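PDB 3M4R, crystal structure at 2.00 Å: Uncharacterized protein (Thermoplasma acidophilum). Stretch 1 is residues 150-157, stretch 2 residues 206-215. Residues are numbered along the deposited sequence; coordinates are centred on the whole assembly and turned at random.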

ATOM      1  N   ALA A 150      15.460 -11.875   2.148  1.00 21.63           N
ATOM      2  CA  ALA A 150      14.470 -12.164   3.191  1.00 21.53           C
ATOM      3  C   ALA A 150      15.132 -12.374   4.568  1.00 22.46           C
ATOM      4  O   ALA A 150      14.632 -11.864   5.583  1.00 22.89           O
ATOM      5  CB  ALA A 150      13.634 -13.385   2.804  1.00 20.72           C
ATOM      6  N   LYS A 151      16.276 -13.062   4.619  1.00 22.76           N
ATOM      7  CA  LYS A 151      16.933 -13.281   5.904  1.00 22.83           C
ATOM      8  C   LYS A 151      17.437 -11.934   6.464  1.00 22.98           C
ATOM      9  O   LYS A 151      17.477 -11.751   7.680  1.00 23.05           O
ATOM     10  CB  LYS A 151      18.062 -14.351   5.846  1.00 23.42           C
ATOM     11  CG  LYS A 151      17.616 -15.739   5.280  1.00 23.10           C
ATOM     12  CD  LYS A 151      18.433 -17.025   5.721  1.00 22.13           C
ATOM     13  CE  LYS A 151      19.724 -16.769   6.383  1.00 22.16           C
ATOM     14  NZ  LYS A 151      20.650 -17.997   6.702  1.00 21.05           N
ATOM     15  N   ILE A 152      17.778 -10.992   5.586  1.00 22.77           N
ATOM     16  CA  ILE A 152      18.285  -9.687   6.011  1.00 23.33           C
ATOM     17  C   ILE A 152      17.136  -8.851   6.576  1.00 24.03           C
ATOM     18  O   ILE A 152      17.256  -8.231   7.628  1.00 24.38           O
ATOM     19  CB  ILE A 152      18.935  -8.909   4.826  1.00 23.35           C
ATOM     20  CG1 ILE A 152      20.230  -9.608   4.367  1.00 25.23           C
ATOM     21  CG2 ILE A 152      19.276  -7.481   5.227  1.00 22.22           C
ATOM     22  CD1 ILE A 152      20.709  -9.222   2.969  1.00 25.78           C
ATOM     23  N   LEU A 153      16.011  -8.901   5.885  1.00 23.74           N
ATOM     24  CA  LEU A 153      14.907  -7.989   6.109  1.00 24.43           C
ATOM     25  C   LEU A 153      13.877  -8.474   7.133  1.00 24.86           C
ATOM     26  O   LEU A 153      13.126  -7.667   7.676  1.00 25.52           O
ATOM     27  CB  LEU A 153      14.235  -7.702   4.768  1.00 23.15           C
ATOM     28  CG  LEU A 153      15.101  -6.981   3.732  1.00 23.68           C
ATOM     29  CD1 LEU A 153      14.290  -6.648   2.490  1.00 18.64           C
ATOM     30  CD2 LEU A 153      15.804  -5.711   4.277  1.00 23.57           C
ATOM     31  N   GLY A 154      13.807  -9.779   7.368  1.00 25.42           N
ATOM     32  CA  GLY A 154      12.921 -10.314   8.399  1.00 26.20           C
ATOM     33  C   GLY A 154      11.823 -11.222   7.898  1.00 26.50           C
ATOM     34  O   GLY A 154      12.047 -11.973   6.960  1.00 26.99           O
ATOM     35  N   ASN A 155      10.633 -11.170   8.524  1.00 26.90           N
ATOM     36  CA  ASN A 155       9.578 -12.096   8.142  1.00 27.39           C
ATOM     37  C   ASN A 155       8.848 -11.529   6.944  1.00 26.72           C
ATOM     38  O   ASN A 155       7.757 -10.944   7.068  1.00 25.79           O
ATOM     39  CB  ASN A 155       8.588 -12.387   9.272  1.00 28.22           C
ATOM     40  CG  ASN A 155       7.693 -13.555   8.945  1.00 30.96           C
ATOM     41  OD1 ASN A 155       7.962 -14.305   7.990  1.00 34.42           O
ATOM     42  ND2 ASN A 155       6.641 -13.743   9.741  1.00 33.32           N
ATOM     43  N   VAL A 156       9.471 -11.686   5.781  1.00 26.22           N
ATOM     44  CA  VAL A 156       8.949 -11.106   4.557  1.00 24.90           C
ATOM     45  C   VAL A 156       8.906 -12.135   3.464  1.00 24.86           C
ATOM     46  O   VAL A 156       9.529 -13.149   3.562  1.00 23.28           O
ATOM     47  CB  VAL A 156       9.796  -9.933   4.079  1.00 24.83           C
ATOM     48  CG1 VAL A 156       9.759  -8.827   5.110  1.00 24.57           C
ATOM     49  CG2 VAL A 156      11.255 -10.392   3.785  1.00 23.79           C
ATOM     50  N   VAL A 157       8.125 -11.858   2.431  1.00 25.11           N
ATOM     51  CA  VAL A 157       8.134 -12.625   1.218  1.00 26.14           C
ATOM     52  C   VAL A 157       8.707 -11.663   0.216  1.00 26.59           C
ATOM     53  O   VAL A 157       8.390 -10.467   0.235  1.00 27.17           O
ATOM     54  CB  VAL A 157       6.703 -13.081   0.827  1.00 27.06           C
ATOM     55  CG1 VAL A 157       6.600 -13.462  -0.678  1.00 27.86           C
ATOM     56  CG2 VAL A 157       6.301 -14.279   1.699  1.00 27.14           C
ATOM     57  N   ASN A 206      10.815  -0.885  10.254  1.00 28.48           N
ATOM     58  CA  ASN A 206      11.696  -1.997  10.650  1.00 28.17           C
ATOM     59  C   ASN A 206      12.354  -2.622   9.432  1.00 27.07           C
ATOM     60  O   ASN A 206      13.569  -2.767   9.402  1.00 26.76           O
ATOM     61  CB  ASN A 206      10.913  -3.029  11.484  1.00 28.92           C
ATOM     62  CG  ASN A 206      10.806  -2.616  12.948  1.00 32.28           C
ATOM     63  OD1 ASN A 206      11.766  -2.051  13.497  1.00 37.69           O
ATOM     64  ND2 ASN A 206       9.680  -2.907  13.596  1.00 32.21           N
ATOM     65  N   ILE A 207      11.579  -2.874   8.379  1.00 25.94           N
ATOM     66  CA  ILE A 207      12.124  -3.495   7.169  1.00 24.88           C
ATOM     67  C   ILE A 207      13.046  -2.581   6.384  1.00 25.01           C
ATOM     68  O   ILE A 207      14.153  -2.993   5.980  1.00 26.27           O
ATOM     69  CB  ILE A 207      11.025  -4.014   6.251  1.00 24.98           C
ATOM     70  CG1 ILE A 207      10.374  -5.261   6.880  1.00 24.67           C
ATOM     71  CG2 ILE A 207      11.574  -4.315   4.851  1.00 23.98           C
ATOM     72  CD1 ILE A 207       8.952  -5.492   6.372  1.00 21.55           C
ATOM     73  N   VAL A 208      12.655  -1.333   6.194  1.00 24.38           N
ATOM     74  CA  VAL A 208      13.477  -0.447   5.388  1.00 24.36           C
ATOM     75  C   VAL A 208      14.784  -0.160   6.133  1.00 24.88           C
ATOM     76  O   VAL A 208      15.843  -0.141   5.529  1.00 23.44           O
ATOM     77  CB  VAL A 208      12.757   0.868   5.051  1.00 24.38           C
ATOM     78  CG1 VAL A 208      13.700   1.849   4.417  1.00 24.04           C
ATOM     79  CG2 VAL A 208      11.532   0.582   4.112  1.00 24.61           C
ATOM     80  N   SER A 209      14.691   0.039   7.446  1.00 26.03           N
ATOM     81  CA  SER A 209      15.846   0.417   8.246  1.00 27.48           C
ATOM     82  C   SER A 209      16.845  -0.736   8.281  1.00 27.18           C
ATOM     83  O   SER A 209      18.042  -0.498   8.279  1.00 28.22           O
ATOM     84  CB  SER A 209      15.442   0.926   9.644  1.00 27.79           C
ATOM     85  OG  SER A 209      15.094  -0.117  10.540  1.00 31.25           O
ATOM     86  N   ARG A 210      16.347  -1.970   8.244  1.00 27.22           N
ATOM     87  CA  ARG A 210      17.191  -3.149   8.068  1.00 27.72           C
ATOM     88  C   ARG A 210      17.886  -3.187   6.704  1.00 27.83           C
ATOM     89  O   ARG A 210      19.078  -3.544   6.613  1.00 27.56           O
ATOM     90  CB  ARG A 210      16.427  -4.450   8.344  1.00 27.41           C
ATOM     91  CG  ARG A 210      15.986  -4.566   9.799  1.00 29.79           C
ATOM     92  CD  ARG A 210      15.015  -5.716  10.064  1.00 32.49           C
ATOM     93  NE  ARG A 210      15.737  -6.973  10.228  1.00 35.17           N
ATOM     94  CZ  ARG A 210      15.227  -8.084  10.757  1.00 37.32           C
ATOM     95  NH1 ARG A 210      15.971  -9.177  10.847  1.00 35.28           N
ATOM     96  NH2 ARG A 210      13.964  -8.121  11.182  1.00 40.36           N
ATOM     97  N   ALA A 211      17.173  -2.797   5.665  1.00 27.85           N
ATOM     98  CA  ALA A 211      17.752  -2.649   4.336  1.00 28.72           C
ATOM     99  C   ALA A 211      18.854  -1.597   4.358  1.00 29.52           C
ATOM    100  O   ALA A 211      19.938  -1.819   3.830  1.00 28.81           O
ATOM    101  CB  ALA A 211      16.671  -2.237   3.313  1.00 28.10           C
ATOM    102  N   GLU A 212      18.541  -0.443   4.936  1.00 30.74           N
ATOM    103  CA  GLU A 212      19.485   0.669   4.994  1.00 32.87           C
ATOM    104  C   GLU A 212      20.732   0.296   5.816  1.00 32.93           C
ATOM    105  O   GLU A 212      21.849   0.435   5.332  1.00 32.31           O
ATOM    106  CB  GLU A 212      18.815   1.918   5.571  1.00 33.90           C
ATOM    107  CG  GLU A 212      19.461   3.222   5.105  1.00 37.61           C
ATOM    108  CD  GLU A 212      18.966   4.418   5.894  1.00 42.19           C
ATOM    109  OE1 GLU A 212      19.820   5.098   6.499  1.00 46.96           O
ATOM    110  OE2 GLU A 212      17.736   4.657   5.930  1.00 46.83           O
ATOM    111  N   ASN A 213      20.515  -0.210   7.031  1.00 33.68           N
ATOM    112  CA  ASN A 213      21.590  -0.773   7.875  1.00 34.10           C
ATOM    113  C   ASN A 213      22.553  -1.627   7.077  1.00 34.03           C
ATOM    114  O   ASN A 213      23.764  -1.506   7.232  1.00 32.72           O
ATOM    115  CB  ASN A 213      21.022  -1.700   8.964  1.00 34.83           C
ATOM    116  CG  ASN A 213      20.580  -0.967  10.222  1.00 37.70           C
ATOM    117  OD1 ASN A 213      21.076   0.117  10.530  1.00 42.77           O
ATOM    118  ND2 ASN A 213      19.658  -1.583  10.981  1.00 40.60           N
ATOM    119  N   PHE A 214      21.998  -2.511   6.250  1.00 33.90           N
ATOM    120  CA  PHE A 214      22.785  -3.473   5.484  1.00 34.50           C
ATOM    121  C   PHE A 214      23.598  -2.853   4.349  1.00 35.09           C
ATOM    122  O   PHE A 214      24.743  -3.251   4.122  1.00 35.31           O
ATOM    123  CB  PHE A 214      21.906  -4.597   4.928  1.00 34.30           C
ATOM    124  CG  PHE A 214      22.648  -5.538   4.016  1.00 33.77           C
ATOM    125  CD1 PHE A 214      23.356  -6.613   4.538  1.00 34.85           C
ATOM    126  CD2 PHE A 214      22.674  -5.322   2.646  1.00 33.19           C
ATOM    127  CE1 PHE A 214      24.078  -7.472   3.692  1.00 34.65           C
ATOM    128  CE2 PHE A 214      23.377  -6.170   1.802  1.00 33.38           C
ATOM    129  CZ  PHE A 214      24.078  -7.244   2.323  1.00 33.88           C
ATOM    130  N   ILE A 215      23.031  -1.900   3.625  1.00 35.53           N
ATOM    131  CA  ILE A 215      23.813  -1.201   2.593  1.00 36.44           C
ATOM    132  C   ILE A 215      24.677   0.005   3.139  1.00 36.82           C
ATOM    133  O   ILE A 215      25.448   0.595   2.386  1.00 36.86           O
ATOM    134  CB  ILE A 215      22.908  -0.774   1.401  1.00 36.54           C
ATOM    135  CG1 ILE A 215      21.972   0.369   1.795  1.00 37.16           C
ATOM    136  CG2 ILE A 215      22.078  -1.975   0.863  1.00 35.67           C
ATOM    137  CD1 ILE A 215      20.809   0.604   0.785  1.00 37.62           C
TER

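The most unusual feature of this contact is the way Arg 210 lies across the end of a helix. Its guanidinium covers Gly 154, the first residue to leave helical geometry after Leu 153. Gly 154 CA is 3.7 Å from Arg 210 NH2, over one face of the guanidinium, and Leu 153 O lies over the same face. Glycine fits here for two reasons. Its phi/psi of 117/-145 would jam a CB against the carbonyl O of Leu 153. An ideal CB would also point toward the other stretch and clash with Arg 210 NH2 at 2.8 Å.

The two stretches belong to one chain and bury 404 Å² between them, both sides summed. Stretch 1 finishes a helix at Leu 153, turns through Gly 154 and Asn 155, and leads into a strand. Gly 154 N bonds back to Ala 150 O at 2.9 Å, which keeps the last turn of the helix closed. Stretch 2 is helical throughout. Its i to i+4 bonds include Ala 211 N to Ile 207 O at 3.0 Å and Phe 214 N to Arg 210 O at 3.1 Å. The backbones come nearest at Leu 153 and Ile 207, whose CA atoms are 5.4 Å apart.

Leu 153 is the buried centre of the packing. Its CA-to-CB bond points away from stretch 2, but the end of its side chain comes nearer. Leu 153 CD2 sits 3.7 Å from Ala 211 CB and 3.6 Å from Ile 207 O. Leu 153 CD2 also reaches the helix backbone, 3.5 Å from Ala 211 N. Leu 153 CD1 also faces Ile 207 CG2 at 4.3 Å. Beyond the turn, Val 156 adds to the apolar surface, with Val 156 CG1 3.7 Å from Ile 207 CD1.

Ile 152 and Phe 214 meet in a CH-pi contact. Ile 152 CD1 lies 3.9 Å from the centroid of the Phe 214 ring and 12° off the ring normal, so the methyl sits over the face. Such a contact places weakly polarised C-H bonds against the pi electrons and covers apolar surface on both residues.

No clear hydrogen bond links the stretches. Ile 152 O and Arg 210 NE are 3.3 Å apart, and the geometry leaves a bond between them open. The charged guanidinium still lies near carbonyl oxygens at the helix end, a favourable electrostatic setting. Arg 210 CD also packs 3.6 Å from Leu 153 O.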